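Local coordinates for protein phycocyanobilin lyase subunit beta (Nostoc sp. PCC 7120, PDB 5N3U) that associates with the alpha subunit CpcE to form a lyase that is probably required for attaching the chromophore to the phycocyanin alpha chain, the CpcA product, at residues A39-G42 with A48-I51; N44-A49 with R79-R84; I153-I158 with R191-L196. One frame throughout, in Å; residues are numbered along the deposited sequence.

Contact 1: A39-G42 with A48-I51; sequences AVFG and AAAI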
# COMPACT_ATOMS: atom_id res chain seq x y z
N ALA B 39 -9.95 -1.37 -17.58
CA ALA B 39 -8.53 -1.06 -17.66
C ALA B 39 -8.27 0.44 -17.42
O ALA B 39 -7.24 0.78 -16.93
CB ALA B 39 -7.98 -1.47 -19.00
N VAL B 40 -9.23 1.31 -17.72
CA VAL B 40 -9.09 2.72 -17.47
C VAL B 40 -8.82 3.00 -15.99
O VAL B 40 -8.15 3.97 -15.68
CB VAL B 40 -10.30 3.53 -17.96
CG1 VAL B 40 -10.26 4.97 -17.46
CG2 VAL B 40 -10.33 3.49 -19.49
N PHE B 41 -9.35 2.20 -15.07
CA PHE B 41 -9.16 2.48 -13.63
C PHE B 41 -7.67 2.45 -13.24
O PHE B 41 -7.26 3.06 -12.29
CB PHE B 41 -9.86 1.44 -12.79
CG PHE B 41 -11.34 1.29 -12.98
CD1 PHE B 41 -12.16 2.35 -13.44
CD2 PHE B 41 -11.92 0.10 -12.63
CE1 PHE B 41 -13.53 2.18 -13.50
CE2 PHE B 41 -13.29 -0.08 -12.72
CZ PHE B 41 -14.11 0.95 -13.17
N GLY B 42 -6.85 1.79 -14.00
CA GLY B 42 -5.42 1.72 -13.79
C GLY B 42 -4.61 2.97 -14.16
O GLY B 42 -3.43 3.00 -13.88
N ALA B 48 -11.25 10.57 -15.70
CA ALA B 48 -11.38 9.50 -16.66
C ALA B 48 -11.95 8.21 -16.00
O ALA B 48 -12.82 7.54 -16.55
CB ALA B 48 -10.02 9.15 -17.29
N ALA B 49 -11.41 7.83 -14.86
CA ALA B 49 -11.91 6.64 -14.16
C ALA B 49 -13.38 6.82 -13.84
O ALA B 49 -14.20 5.90 -14.05
CB ALA B 49 -11.08 6.38 -12.90
N ALA B 50 -13.77 7.97 -13.33
CA ALA B 50 -15.18 8.17 -12.95
C ALA B 50 -16.12 8.08 -14.16
O ALA B 50 -17.21 7.53 -14.07
CB ALA B 50 -15.38 9.48 -12.20
N ILE B 51 -15.66 8.50 -15.32
CA ILE B 51 -16.42 8.30 -16.55
C ILE B 51 -16.51 6.82 -16.93
O ILE B 51 -17.57 6.34 -17.38
CB ILE B 51 -15.81 9.13 -17.72
CG1 ILE B 51 -16.15 10.61 -17.51
CG2 ILE B 51 -16.22 8.63 -19.11
CD1 ILE B 51 -15.06 11.57 -18.02
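The CA atoms of F41 and A49 lie 5.0 Å apart, where residues 39-42 turn out of helix 34-40 and residues 48-51 form the early part of helix 46-59. No hydrogen bond joins the two segments; 152 Å² of surface is buried between them, all of it from V40 and F41 on one side and A48 and A49 on the other. V40 points its CB toward the other helix, and CG1, anti to the backbone N (chi1 169°), carries the approach: V40 CG1 lies 3.7 Å from A48 O and 4.2 Å from A48 CB. Together the two helices and their short connection make a helical hairpin, the kind of unit that alpha-solenoids such as HEAT proteins stack, here near the N-terminal end of the modelled chain. The CB of F41 turns away from A49, yet the ring reaches back. It presents its edge to the A49 carbonyl: A49 O lies near the ring plane, 3.8 Å from F41 CE1, while F41 CD1 stands 4.2 Å from A49 CB. The same buried ring also touches S53 and L56 further along helix 46-59, and A78, S82 and T85 on helix 76-89. At the turn, G42 N donates to A39 O at 3.1 Å, and G42 O bonds to N44 ND2 of the second copy of this protein.

Contact 2: N44-A49 with R79-R84; sequences NNPTAA and RAYSIR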
# COMPACT_ATOMS: atom_id res chain seq x y z
N ASN B 44 -4.34 6.74 -13.37
CA ASN B 44 -4.84 7.36 -12.14
C ASN B 44 -5.30 8.74 -12.40
O ASN B 44 -4.68 9.74 -11.98
CB ASN B 44 -3.77 7.41 -11.06
CG ASN B 44 -4.25 8.16 -9.83
OD1 ASN B 44 -5.46 8.11 -9.50
ND2 ASN B 44 -3.36 8.89 -9.18
N ASN B 45 -6.37 8.81 -13.16
CA ASN B 45 -6.98 10.01 -13.48
C ASN B 45 -8.42 9.86 -13.01
O ASN B 45 -9.20 9.19 -13.66
CB ASN B 45 -6.94 10.26 -14.98
CG ASN B 45 -7.40 11.63 -15.32
OD1 ASN B 45 -8.55 11.87 -15.63
ND2 ASN B 45 -6.50 12.58 -15.18
N PRO B 46 -8.78 10.50 -11.89
CA PRO B 46 -10.10 10.32 -11.36
C PRO B 46 -11.21 10.74 -12.24
O PRO B 46 -12.27 10.12 -12.21
CB PRO B 46 -10.10 11.19 -10.14
CG PRO B 46 -8.70 11.09 -9.69
CD PRO B 46 -7.92 11.20 -10.93
N THR B 47 -11.01 11.80 -13.00
CA THR B 47 -11.99 12.19 -13.98
C THR B 47 -12.28 11.08 -15.02
O THR B 47 -13.42 10.69 -15.17
CB THR B 47 -11.55 13.51 -14.69
OG1 THR B 47 -11.22 14.46 -13.67
CG2 THR B 47 -12.70 14.09 -15.53
N ALA B 48 -11.25 10.57 -15.70
CA ALA B 48 -11.38 9.50 -16.66
C ALA B 48 -11.95 8.21 -16.00
O ALA B 48 -12.82 7.54 -16.55
CB ALA B 48 -10.02 9.15 -17.29
N ALA B 49 -11.41 7.83 -14.86
CA ALA B 49 -11.91 6.64 -14.16
C ALA B 49 -13.38 6.82 -13.84
O ALA B 49 -14.20 5.90 -14.05
CB ALA B 49 -11.08 6.38 -12.90
N ARG B 79 -8.44 -0.69 -7.95
CA ARG B 79 -9.28 -1.65 -7.28
C ARG B 79 -10.47 -0.99 -6.61
O ARG B 79 -11.58 -1.56 -6.60
CB ARG B 79 -8.42 -2.48 -6.31
CG ARG B 79 -9.14 -3.58 -5.64
CD ARG B 79 -8.17 -4.65 -5.07
NE ARG B 79 -7.39 -4.17 -3.93
CZ ARG B 79 -6.10 -3.78 -3.93
NH1 ARG B 79 -5.56 -3.38 -2.80
NH2 ARG B 79 -5.35 -3.74 -5.06
N ALA B 80 -10.28 0.21 -6.08
CA ALA B 80 -11.28 0.90 -5.40
C ALA B 80 -12.41 1.24 -6.39
O ALA B 80 -13.55 1.21 -6.03
CB ALA B 80 -10.72 2.19 -4.84
N TYR B 81 -12.06 1.57 -7.62
CA TYR B 81 -13.03 1.85 -8.67
C TYR B 81 -13.78 0.61 -9.05
O TYR B 81 -15.00 0.68 -9.25
CB TYR B 81 -12.39 2.45 -9.94
CG TYR B 81 -12.03 3.90 -9.76
CD1 TYR B 81 -13.04 4.86 -9.69
CD2 TYR B 81 -10.70 4.32 -9.68
CE1 TYR B 81 -12.73 6.22 -9.53
CE2 TYR B 81 -10.36 5.68 -9.52
CZ TYR B 81 -11.40 6.62 -9.42
OH TYR B 81 -11.09 7.97 -9.30
N SER B 82 -13.13 -0.54 -9.15
CA SER B 82 -13.85 -1.78 -9.42
C SER B 82 -14.89 -2.03 -8.35
O SER B 82 -16.04 -2.35 -8.63
CB SER B 82 -12.94 -2.98 -9.51
OG SER B 82 -12.14 -2.90 -10.65
N ILE B 83 -14.48 -1.92 -7.11
CA ILE B 83 -15.36 -2.18 -6.00
C ILE B 83 -16.50 -1.17 -5.96
O ILE B 83 -17.63 -1.52 -5.66
CB ILE B 83 -14.61 -2.17 -4.70
CG1 ILE B 83 -13.49 -3.24 -4.71
CG2 ILE B 83 -15.62 -2.38 -3.56
CD1 ILE B 83 -13.98 -4.64 -4.94
N ARG B 84 -16.20 0.11 -6.19
CA ARG B 84 -17.23 1.12 -6.22
C ARG B 84 -18.30 0.86 -7.34
O ARG B 84 -19.49 1.08 -7.16
CB ARG B 84 -16.62 2.51 -6.33
CG ARG B 84 -17.63 3.65 -6.02
CD ARG B 84 -16.98 5.02 -5.80
NE ARG B 84 -15.72 4.94 -5.03
CZ ARG B 84 -14.47 5.04 -5.49
NH1 ARG B 84 -14.21 5.17 -6.77
NH2 ARG B 84 -13.44 4.96 -4.64
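Helices 46-59 and 76-89 of the alpha-solenoid, the latter inside the HEAT-repeat range, are bridged here by Y81, which packs on A49 and P46 at the start of helix 46-59. The A49 methyl sits over one face of the tyrosine ring as a CH-pi contact: A49 CB is 3.5 Å from the Y81 ring centroid, 15° off the ring normal. A chi1 of -76° holds Y81 CG anti to its carbonyl carbon, and the ring then bridges the 7.4 Å separation of the A49 and Y81 CA atoms. Beyond the ring, Y81 OH meets P46 obliquely, 3.3 Å from P46 CA and 3.5 Å from P46 CB, with no hydrogen bond across the segments. The Y81 ring also meets that of F41, their planes inclined but far from perpendicular. Replacing Y81 by an alanine would probably leave the A49 methyl without its aromatic face, open a gap beside P46, and deprive the F41 ring of this neighbour. On the same helix, R84 sets the edge of its guanidinium against Y81 CD1, while its NE bonds to L276 O of the alpha subunit; R79 pairs with D105 and with E8 of that subunit. P46 is itself the first residue of its helix, and N45 caps it: A48 N donates to N45 OD1 at 3.0 Å, nearly straight (167°), in the carbonyl plane and onto a lone pair.

Contact 3: I153-I158 with R191-L196; sequences IRYAAI and RARILL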
# COMPACT_ATOMS: atom_id res chain seq x y z
N ILE B 153 -13.29 3.60 8.45
CA ILE B 153 -13.80 2.27 8.23
C ILE B 153 -15.03 2.07 9.04
O ILE B 153 -16.04 1.54 8.56
CB ILE B 153 -12.76 1.16 8.64
CG1 ILE B 153 -11.48 1.23 7.84
CG2 ILE B 153 -13.39 -0.20 8.47
CD1 ILE B 153 -11.67 1.43 6.40
N ARG B 154 -14.98 2.48 10.30
CA ARG B 154 -16.19 2.39 11.15
C ARG B 154 -17.32 3.23 10.61
O ARG B 154 -18.44 2.80 10.61
CB ARG B 154 -15.92 2.77 12.64
CG ARG B 154 -14.86 1.97 13.32
CD ARG B 154 -14.92 2.09 14.86
NE ARG B 154 -14.55 3.43 15.36
CZ ARG B 154 -13.35 4.01 15.35
NH1 ARG B 154 -12.26 3.43 14.86
NH2 ARG B 154 -13.23 5.26 15.87
N TYR B 155 -17.02 4.41 10.07
CA TYR B 155 -18.07 5.23 9.49
C TYR B 155 -18.74 4.51 8.33
O TYR B 155 -19.98 4.42 8.22
CB TYR B 155 -17.41 6.55 9.03
CG TYR B 155 -18.39 7.60 8.54
CD1 TYR B 155 -18.90 7.53 7.27
CD2 TYR B 155 -18.76 8.66 9.34
CE1 TYR B 155 -19.80 8.48 6.77
CE2 TYR B 155 -19.68 9.61 8.88
CZ TYR B 155 -20.19 9.52 7.62
OH TYR B 155 -21.10 10.47 7.15
N ALA B 156 -17.92 3.98 7.41
CA ALA B 156 -18.45 3.27 6.27
C ALA B 156 -19.26 2.06 6.71
O ALA B 156 -20.25 1.74 6.08
CB ALA B 156 -17.33 2.83 5.32
N ALA B 157 -18.80 1.36 7.74
CA ALA B 157 -19.52 0.22 8.27
C ALA B 157 -20.94 0.55 8.75
O ALA B 157 -21.87 -0.19 8.50
CB ALA B 157 -18.74 -0.37 9.38
N ILE B 158 -21.09 1.67 9.40
CA ILE B 158 -22.42 2.19 9.81
C ILE B 158 -23.26 2.44 8.61
O ILE B 158 -24.43 2.12 8.58
CB ILE B 158 -22.32 3.58 10.53
CG1 ILE B 158 -21.39 3.55 11.69
CG2 ILE B 158 -23.68 4.08 10.97
CD1 ILE B 158 -21.69 2.48 12.67
N ARG B 191 -20.05 8.73 16.15
CA ARG B 191 -21.24 8.87 17.00
C ARG B 191 -22.32 9.60 16.26
O ARG B 191 -23.49 9.22 16.26
CB ARG B 191 -20.90 9.65 18.26
CG ARG B 191 -20.09 8.89 19.27
CD ARG B 191 -20.28 9.53 20.65
NE ARG B 191 -18.99 9.81 21.22
CZ ARG B 191 -18.36 10.99 21.24
NH1 ARG B 191 -18.90 12.11 20.78
NH2 ARG B 191 -17.14 11.06 21.76
N ALA B 192 -21.95 10.67 15.60
CA ALA B 192 -22.95 11.41 14.83
C ALA B 192 -23.57 10.62 13.73
O ALA B 192 -24.76 10.80 13.35
CB ALA B 192 -22.35 12.67 14.25
N ARG B 193 -22.77 9.79 13.10
CA ARG B 193 -23.29 9.05 11.99
C ARG B 193 -24.17 7.95 12.53
O ARG B 193 -25.11 7.56 11.90
CB ARG B 193 -22.17 8.49 11.10
CG ARG B 193 -22.69 7.83 9.84
CD ARG B 193 -23.38 8.85 8.96
NE ARG B 193 -23.98 8.28 7.81
CZ ARG B 193 -25.08 7.54 7.87
NH1 ARG B 193 -25.65 7.23 9.02
NH2 ARG B 193 -25.57 7.03 6.76
N ILE B 194 -23.82 7.43 13.70
CA ILE B 194 -24.70 6.45 14.35
C ILE B 194 -26.10 7.07 14.60
O ILE B 194 -27.12 6.54 14.14
CB ILE B 194 -24.08 5.95 15.65
CG1 ILE B 194 -22.88 5.02 15.35
CG2 ILE B 194 -25.11 5.20 16.52
CD1 ILE B 194 -21.94 4.81 16.50
N LEU B 195 -26.11 8.24 15.26
CA LEU B 195 -27.34 9.03 15.45
C LEU B 195 -28.13 9.23 14.21
O LEU B 195 -29.31 9.04 14.24
CB LEU B 195 -27.05 10.40 16.02
CG LEU B 195 -26.50 10.32 17.45
CD1 LEU B 195 -25.92 11.68 17.84
CD2 LEU B 195 -27.55 9.81 18.45
N LEU B 196 -27.50 9.60 13.10
CA LEU B 196 -28.22 9.72 11.87
C LEU B 196 -28.80 8.37 11.45
O LEU B 196 -29.89 8.34 10.89
CB LEU B 196 -27.34 10.23 10.72
CG LEU B 196 -27.99 10.41 9.36
CD1 LEU B 196 -29.18 11.37 9.46
CD2 LEU B 196 -27.00 10.97 8.37
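Y155 and R193 each carry CG anti to the backbone N, and R193 then bends at chi2 (64°), which lays its aliphatic stem across the tyrosine ring. The two residues belong to helices 151-163 and 188-198 of the alpha-solenoid, whose short segments run parallel (2° between directions) with axes 9.6 Å apart. Such parallel side-by-side helices, separated in sequence by a further helix, recur along stacks of helical hairpins; the intervening helix 171-184 reaches this interface too, with L178 and M181 against I158 and M181 against I194. R193 CG makes a CH-pi contact over one face of Y155, 3.9 Å from the ring centroid and displaced toward the rim. Farther along the stem, CD of R193 comes 3.3 Å from Y155 OH. The guanidinium plane stands almost perpendicular to the ring, at 88°, and Y155 OH lies at its edge, near its plane. That pair is not itself hydrogen-bonded: NE of R193 is 3.7 Å from Y155 OH. Both polar ends turn instead to D273 of the alpha subunit, whose OD1 is hydrogen-bonded to the Y155 hydroxyl and whose OD2 forms a salt bridge with R193 NH2. The carboxylate would be expected to offset the charge of this buried arginine, which also bonds through NH2 to Q162. The packing is consistent with Y155 and R193 being held ready for the interface with the alpha subunit. Over one face of the guanidinium, 3.9 Å above its plane, rests L196 CD2. The I158 and R193 side chains lie alongside with opposed directions, I158 CG2 4.0 Å from R193 CG. I158 also lies crosswise to I194, with I158 CD1 3.9 Å from I194 CG1.

Overall arrangement
Contacts 1 and 2 adjoin near the N-terminal end of the solenoid, their centres about 5 Å apart. They share A48, A49 and helix 46-59, and they touch directly where F41 CG packs 3.4 Å from Y81 CB, so the end of the first hairpin arm around V40 and F41, helix 46-59 and helix 76-89 pack together. Contact 3 follows later in the chain, on helices 151-163 and 188-198; its centre lies about 29 Å from that of contact 1 and about 24 Å from that of contact 2, with nearest atoms about 19 and 10 Å away. The alpha subunit reaches residues of both 79-84 and contact 3, consistent with a partner extended along the solenoid, whereas the second copy of this protein meets contacts 1 and 2.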